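Local coordinates for protein ebony (Drosophila melanogaster, PDB 6DYM) that probably catalyses peptide-bond formation between beta-alanine and biogenic amines as a nonribosomal peptide synthetase, of which this chain is the C-terminal, atypical condensation domain, at residues D30-G38 against K92-L100; I119-T127 against C139-V147. All coordinates share one frame; numbering follows the deposited sequence.

Contact 1: residues D30-G38 against K92-L100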
# COMPACT_ATOMS: atom_id res chain seq x y z
N ASP A 30 -8.75 6.67 -3.40
CA ASP A 30 -9.64 7.57 -2.67
C ASP A 30 -9.03 8.96 -2.47
O ASP A 30 -9.78 9.93 -2.33
CB ASP A 30 -10.02 6.95 -1.33
CG ASP A 30 -10.73 5.61 -1.50
OD1 ASP A 30 -10.06 4.62 -1.89
OD2 ASP A 30 -11.95 5.54 -1.24
N LEU A 31 -7.70 9.07 -2.46
CA LEU A 31 -7.07 10.38 -2.30
C LEU A 31 -6.83 11.08 -3.63
O LEU A 31 -7.10 12.28 -3.75
CB LEU A 31 -5.74 10.22 -1.56
CG LEU A 31 -5.85 9.83 -0.09
CD1 LEU A 31 -4.46 9.63 0.49
CD2 LEU A 31 -6.62 10.88 0.70
N GLU A 32 -6.34 10.35 -4.63
CA GLU A 32 -6.02 10.95 -5.92
C GLU A 32 -7.25 11.45 -6.67
O GLU A 32 -7.11 12.31 -7.54
CB GLU A 32 -5.27 9.95 -6.80
CG GLU A 32 -3.89 9.60 -6.29
CD GLU A 32 -3.89 8.36 -5.43
OE1 GLU A 32 -4.55 8.35 -4.37
OE2 GLU A 32 -3.21 7.38 -5.81
N GLN A 33 -8.44 10.94 -6.35
CA GLN A 33 -9.64 11.41 -7.03
C GLN A 33 -9.88 12.89 -6.76
O GLN A 33 -10.53 13.57 -7.56
CB GLN A 33 -10.86 10.60 -6.60
CG GLN A 33 -11.27 10.82 -5.16
CD GLN A 33 -12.48 10.01 -4.75
OE1 GLN A 33 -13.46 9.91 -5.49
NE2 GLN A 33 -12.42 9.41 -3.57
N TRP A 34 -9.38 13.40 -5.64
CA TRP A 34 -9.55 14.80 -5.29
C TRP A 34 -8.46 15.70 -5.86
O TRP A 34 -8.59 16.92 -5.80
CB TRP A 34 -9.63 14.95 -3.77
CG TRP A 34 -10.66 14.05 -3.16
CD1 TRP A 34 -10.44 12.98 -2.35
CD2 TRP A 34 -12.08 14.12 -3.35
NE1 TRP A 34 -11.63 12.38 -2.01
CE2 TRP A 34 -12.65 13.07 -2.61
CE3 TRP A 34 -12.92 14.98 -4.06
CZ2 TRP A 34 -14.03 12.85 -2.57
CZ3 TRP A 34 -14.28 14.77 -4.02
CH2 TRP A 34 -14.83 13.71 -3.28
N LEU A 35 -7.41 15.11 -6.43
CA LEU A 35 -6.35 15.86 -7.08
C LEU A 35 -6.59 16.05 -8.57
O LEU A 35 -5.76 16.67 -9.24
CB LEU A 35 -4.99 15.17 -6.86
CG LEU A 35 -4.55 14.95 -5.42
CD1 LEU A 35 -3.25 14.15 -5.38
CD2 LEU A 35 -4.39 16.28 -4.71
N LYS A 36 -7.69 15.53 -9.10
CA LYS A 36 -8.01 15.71 -10.50
C LYS A 36 -8.23 17.19 -10.80
O LYS A 36 -8.79 17.92 -9.96
CB LYS A 36 -9.25 14.90 -10.89
CG LYS A 36 -9.04 13.39 -10.90
CD LYS A 36 -10.28 12.65 -11.39
CE LYS A 36 -10.27 11.19 -10.95
NZ LYS A 36 -8.95 10.54 -11.21
N PRO A 37 -7.80 17.69 -11.96
CA PRO A 37 -7.10 16.89 -12.97
C PRO A 37 -5.59 16.92 -12.79
O PRO A 37 -5.08 17.62 -11.91
CB PRO A 37 -7.51 17.57 -14.28
CG PRO A 37 -7.87 19.01 -13.89
CD PRO A 37 -7.93 19.10 -12.38
N GLY A 38 -4.88 16.16 -13.61
CA GLY A 38 -3.44 16.15 -13.58
C GLY A 38 -2.80 14.91 -12.98
O GLY A 38 -1.61 14.96 -12.64
N LYS A 92 1.47 15.27 -9.12
CA LYS A 92 0.68 15.60 -7.94
C LYS A 92 0.67 14.46 -6.93
O LYS A 92 0.22 14.66 -5.79
CB LYS A 92 -0.75 15.95 -8.34
CG LYS A 92 -0.91 17.32 -9.00
CD LYS A 92 -2.28 17.46 -9.66
CE LYS A 92 -2.94 18.80 -9.33
NZ LYS A 92 -4.28 18.95 -9.98
N LEU A 93 1.14 13.26 -7.31
CA LEU A 93 1.26 12.16 -6.36
C LEU A 93 2.15 12.50 -5.18
O LEU A 93 2.04 11.87 -4.13
CB LEU A 93 1.79 10.91 -7.07
CG LEU A 93 0.76 10.05 -7.80
CD1 LEU A 93 1.36 8.72 -8.21
CD2 LEU A 93 -0.45 9.85 -6.91
N LEU A 94 3.05 13.48 -5.34
CA LEU A 94 3.88 13.91 -4.22
C LEU A 94 3.03 14.42 -3.07
O LEU A 94 3.39 14.24 -1.90
CB LEU A 94 4.86 14.99 -4.69
CG LEU A 94 5.76 15.60 -3.61
CD1 LEU A 94 6.71 14.56 -3.05
CD2 LEU A 94 6.53 16.80 -4.16
N ILE A 95 1.91 15.07 -3.37
CA ILE A 95 1.00 15.51 -2.32
C ILE A 95 0.48 14.31 -1.54
O ILE A 95 0.36 14.36 -0.31
CB ILE A 95 -0.15 16.34 -2.93
CG1 ILE A 95 0.41 17.56 -3.67
CG2 ILE A 95 -1.13 16.76 -1.83
CD1 ILE A 95 -0.65 18.45 -4.28
N VAL A 96 0.16 13.22 -2.24
CA VAL A 96 -0.30 12.00 -1.56
C VAL A 96 0.77 11.47 -0.63
O VAL A 96 0.51 11.15 0.54
CB VAL A 96 -0.74 10.94 -2.59
CG1 VAL A 96 -1.03 9.63 -1.89
CG2 VAL A 96 -1.96 11.41 -3.35
N PHE A 97 2.01 11.36 -1.12
CA PHE A 97 3.08 10.82 -0.29
C PHE A 97 3.41 11.75 0.87
O PHE A 97 3.76 11.28 1.96
CB PHE A 97 4.32 10.55 -1.13
CG PHE A 97 4.22 9.30 -1.96
CD1 PHE A 97 4.66 8.09 -1.46
CD2 PHE A 97 3.66 9.34 -3.22
CE1 PHE A 97 4.55 6.93 -2.22
CE2 PHE A 97 3.56 8.19 -3.99
CZ PHE A 97 4.00 6.98 -3.48
N GLU A 98 3.31 13.07 0.68
CA GLU A 98 3.55 13.98 1.79
C GLU A 98 2.45 13.85 2.84
O GLU A 98 2.72 13.91 4.05
CB GLU A 98 3.66 15.41 1.29
CG GLU A 98 4.93 15.67 0.48
CD GLU A 98 5.13 17.13 0.13
OE1 GLU A 98 4.20 17.94 0.35
OE2 GLU A 98 6.22 17.48 -0.37
N PHE A 99 1.20 13.65 2.41
CA PHE A 99 0.11 13.43 3.36
C PHE A 99 0.30 12.13 4.13
O PHE A 99 0.04 12.08 5.33
CB PHE A 99 -1.23 13.43 2.63
CG PHE A 99 -2.39 13.00 3.49
CD1 PHE A 99 -2.72 13.70 4.64
CD2 PHE A 99 -3.17 11.90 3.14
CE1 PHE A 99 -3.79 13.31 5.43
CE2 PHE A 99 -4.24 11.51 3.93
CZ PHE A 99 -4.55 12.22 5.08
N LEU A 100 0.74 11.07 3.44
CA LEU A 100 0.99 9.81 4.14
C LEU A 100 2.12 9.97 5.16
O LEU A 100 2.04 9.42 6.27
CB LEU A 100 1.30 8.70 3.14
CG LEU A 100 0.16 8.37 2.17
CD1 LEU A 100 0.57 7.29 1.18
CD2 LEU A 100 -1.09 7.96 2.92
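The N-terminal end of helix 93-111 of this probably GNAT-like domain is clamped here to the loop that joins helices 14-25 and 41-58: Lys92, near the start of the helix, grips that loop and Val96 packs against it one turn on. Lys92 NZ donates to Leu35 O at 2.8 Å, with a C=O...N angle of 155° and a donor tilted 23° from the carbonyl plane. The same ammonium also meets Pro37 O; that bond is very short, its exact length doubtful, but the two acceptors bracket the cis peptide between Lys36 and Pro37. With an alanine in place of Lys92, both carbonyls would probably lose their shared donor, and the backbone around the cis proline would be freer to shift. The rest of the contact is mostly hydrocarbon, with Leu35 CD1 3.6 Å from Val96 CG2. Glu32 CG crosses Leu93 CD2 at a slant, 3.5 Å away, and the bend at chi2 (94°) turns the carboxylate, whose OE2 bonds to Tyr44 OH of helix 41-58. Farther along the helix, the Phe99 ring, which also meets Tyr188 and Phe197, touches Leu31 CD1 at its edge, near the ring plane, 3.7 Å from Phe99 CD2.

Contact 2: residues I119-T127 against C139-V147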
# COMPACT_ATOMS: atom_id res chain seq x y z
N ILE A 119 10.06 -2.62 11.58
CA ILE A 119 8.77 -2.18 11.06
C ILE A 119 8.67 -2.62 9.61
O ILE A 119 9.39 -2.11 8.74
CB ILE A 119 8.60 -0.66 11.19
CG1 ILE A 119 8.94 -0.21 12.61
CG2 ILE A 119 7.20 -0.26 10.82
CD1 ILE A 119 8.88 1.29 12.78
N LEU A 120 7.77 -3.57 9.33
CA LEU A 120 7.45 -3.96 7.97
C LEU A 120 6.36 -3.03 7.44
O LEU A 120 5.23 -3.06 7.93
CB LEU A 120 7.01 -5.42 7.89
CG LEU A 120 6.78 -5.89 6.46
CD1 LEU A 120 8.10 -5.88 5.68
CD2 LEU A 120 6.13 -7.27 6.43
N HIS A 121 6.70 -2.23 6.43
CA HIS A 121 5.78 -1.25 5.87
C HIS A 121 5.07 -1.88 4.68
O HIS A 121 5.68 -2.13 3.65
CB HIS A 121 6.52 0.02 5.45
CG HIS A 121 5.62 1.11 4.96
ND1 HIS A 121 6.06 2.12 4.12
CD2 HIS A 121 4.31 1.35 5.18
CE1 HIS A 121 5.05 2.93 3.85
NE2 HIS A 121 3.98 2.49 4.48
N SER A 122 3.77 -2.14 4.84
CA SER A 122 2.92 -2.57 3.73
C SER A 122 2.52 -1.31 2.97
O SER A 122 1.63 -0.58 3.39
CB SER A 122 1.70 -3.33 4.23
OG SER A 122 0.87 -3.71 3.15
N PHE A 123 3.20 -1.04 1.86
CA PHE A 123 3.01 0.26 1.23
C PHE A 123 2.16 0.22 -0.03
O PHE A 123 1.55 1.23 -0.36
CB PHE A 123 4.37 0.93 0.98
CG PHE A 123 5.05 0.52 -0.29
CD1 PHE A 123 4.93 1.27 -1.44
CD2 PHE A 123 5.88 -0.59 -0.31
CE1 PHE A 123 5.57 0.91 -2.61
CE2 PHE A 123 6.54 -0.96 -1.48
CZ PHE A 123 6.38 -0.21 -2.63
N MET A 124 2.07 -0.93 -0.71
CA MET A 124 1.11 -1.08 -1.80
C MET A 124 0.53 -2.49 -1.78
O MET A 124 1.24 -3.47 -1.53
CB MET A 124 1.73 -0.80 -3.18
CG MET A 124 2.22 0.62 -3.38
SD MET A 124 2.45 1.10 -5.10
CE MET A 124 3.11 2.76 -4.90
N MET A 125 -0.77 -2.57 -2.04
CA MET A 125 -1.48 -3.83 -2.24
C MET A 125 -2.47 -3.62 -3.37
O MET A 125 -3.17 -2.60 -3.40
CB MET A 125 -2.21 -4.27 -0.96
CG MET A 125 -2.24 -5.76 -0.73
SD MET A 125 -2.94 -6.21 0.88
CE MET A 125 -1.49 -6.75 1.78
N GLY A 126 -2.52 -4.56 -4.31
CA GLY A 126 -3.41 -4.43 -5.45
C GLY A 126 -3.84 -5.79 -5.96
O GLY A 126 -3.15 -6.79 -5.76
N THR A 127 -5.00 -5.81 -6.61
CA THR A 127 -5.53 -7.01 -7.24
C THR A 127 -5.88 -6.70 -8.69
O THR A 127 -6.18 -5.55 -9.03
CB THR A 127 -6.78 -7.53 -6.53
OG1 THR A 127 -7.77 -6.49 -6.53
CG2 THR A 127 -6.47 -7.95 -5.11
N CYS A 139 -8.63 -12.80 -2.53
CA CYS A 139 -7.23 -12.43 -2.73
C CYS A 139 -6.75 -11.50 -1.62
O CYS A 139 -5.63 -11.66 -1.11
CB CYS A 139 -7.06 -11.78 -4.11
SG CYS A 139 -5.33 -11.59 -4.63
N MET A 140 -7.59 -10.54 -1.21
CA MET A 140 -7.20 -9.64 -0.12
C MET A 140 -6.95 -10.40 1.17
O MET A 140 -5.94 -10.17 1.85
CB MET A 140 -8.27 -8.57 0.08
CG MET A 140 -8.37 -7.56 -1.05
SD MET A 140 -6.85 -6.59 -1.26
CE MET A 140 -7.08 -5.34 -0.01
N HIS A 141 -7.86 -11.32 1.53
CA HIS A 141 -7.65 -12.15 2.71
C HIS A 141 -6.34 -12.93 2.60
O HIS A 141 -5.59 -13.06 3.57
CB HIS A 141 -8.82 -13.12 2.91
CG HIS A 141 -10.00 -12.52 3.63
ND1 HIS A 141 -9.96 -12.15 4.96
CD2 HIS A 141 -11.26 -12.25 3.21
CE1 HIS A 141 -11.13 -11.67 5.32
NE2 HIS A 141 -11.94 -11.71 4.28
N PHE A 142 -6.05 -13.45 1.40
CA PHE A 142 -4.85 -14.25 1.20
C PHE A 142 -3.58 -13.41 1.36
O PHE A 142 -2.63 -13.82 2.03
CB PHE A 142 -4.90 -14.91 -0.18
CG PHE A 142 -3.76 -15.85 -0.45
CD1 PHE A 142 -3.81 -17.17 -0.02
CD2 PHE A 142 -2.65 -15.43 -1.16
CE1 PHE A 142 -2.77 -18.04 -0.29
CE2 PHE A 142 -1.60 -16.30 -1.43
CZ PHE A 142 -1.66 -17.61 -0.99
N MET A 143 -3.56 -12.23 0.74
CA MET A 143 -2.38 -11.37 0.86
C MET A 143 -2.22 -10.86 2.29
O MET A 143 -1.09 -10.73 2.78
CB MET A 143 -2.49 -10.19 -0.09
CG MET A 143 -2.58 -10.59 -1.54
SD MET A 143 -2.25 -9.19 -2.61
CE MET A 143 -3.83 -8.36 -2.61
N GLU A 144 -3.33 -10.54 2.96
CA GLU A 144 -3.25 -10.12 4.35
C GLU A 144 -2.63 -11.21 5.21
O GLU A 144 -1.81 -10.93 6.10
CB GLU A 144 -4.65 -9.76 4.83
CG GLU A 144 -4.75 -9.39 6.28
CD GLU A 144 -3.70 -8.38 6.71
OE1 GLU A 144 -3.08 -8.62 7.78
OE2 GLU A 144 -3.49 -7.39 6.00
N HIS A 145 -3.03 -12.46 4.97
CA HIS A 145 -2.48 -13.59 5.70
C HIS A 145 -1.00 -13.80 5.38
O HIS A 145 -0.22 -14.14 6.27
CB HIS A 145 -3.29 -14.86 5.37
CG HIS A 145 -2.78 -16.12 5.98
ND1 HIS A 145 -1.79 -16.89 5.40
CD2 HIS A 145 -3.15 -16.78 7.11
CE1 HIS A 145 -1.56 -17.95 6.15
NE2 HIS A 145 -2.37 -17.91 7.19
N GLU A 146 -0.61 -13.60 4.12
CA GLU A 146 0.78 -13.84 3.75
C GLU A 146 1.72 -12.71 4.18
O GLU A 146 2.89 -12.97 4.47
CB GLU A 146 0.90 -14.06 2.24
CG GLU A 146 0.38 -15.42 1.79
CD GLU A 146 1.07 -16.57 2.52
OE1 GLU A 146 2.31 -16.69 2.41
OE2 GLU A 146 0.36 -17.33 3.22
N VAL A 147 1.23 -11.47 4.23
CA VAL A 147 2.07 -10.39 4.75
C VAL A 147 2.44 -10.68 6.21
O VAL A 147 3.59 -10.50 6.62
CB VAL A 147 1.37 -9.03 4.59
CG1 VAL A 147 2.12 -7.95 5.35
CG2 VAL A 147 1.28 -8.67 3.11
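Two backbone bonds of 2.8 Å, Met143 N to Cys139 O and Val147 N to Met143 O, link in successive turns the three helix residues that point toward strand 119-127. Between strand and helix, side chains meet through hydrocarbon and sulfur, and Met143 CE also rests on Gly126 O. The Met125 and Met143 side chains run antiparallel past one another, with Met125 CG 3.6 Å from Met143 CE. A bend at chi3 (-108°) carries Met125 CE to Val147 CG2, 3.6 Å away, and Leu120 CD2 reaches that valine's other methyl, CG1. At the far end of the strand, Thr127 divides its branches: with chi1 at 58°, OG1 sits between backbone N and carbonyl carbon and bonds to Asn136 OD1, while CG2 touches Met143 CE at 3.7 Å and Cys139 SG at 3.8 Å. The axes of 119-127 and 139-147 approach to 9.5 Å at 148°, roughly antiparallel, as in a beta-alpha-beta crossover, here completed by strand 158-163. A classic beta bulge at Phe123 and Met124, opposite Leu77, distorts the strand, consistent with a GNAT-like fold. Beyond the contact, Met143 and Val147 extend the packing to Val64 and Phe62 of strand 62-66, and Cys139 touches Met4 of strand 4-8.

How the contacts relate
The two contacts come in series along the chain: contact 1 closes before contact 2 opens, and helix 93-111, which carries half of the first, leads directly to strand 119-127 of the second. Their centres are 22 Å apart and their nearest atoms about 5 Å, without touching. The centre of contact 2 lies about 8 Å, and that of contact 1 about 14 Å, from the centre of the chain. Contact 2 packs a helix on an inner strand of the seven-stranded mixed sheet; contact 1, only partly buried, ties a loop to a helix. A core crossover unit and a peripheral loop-helix layer are thus joined by chain continuity. Strand order and crossover are consistent with a GNAT-like (GCN5-related N-acetyltransferase) fold.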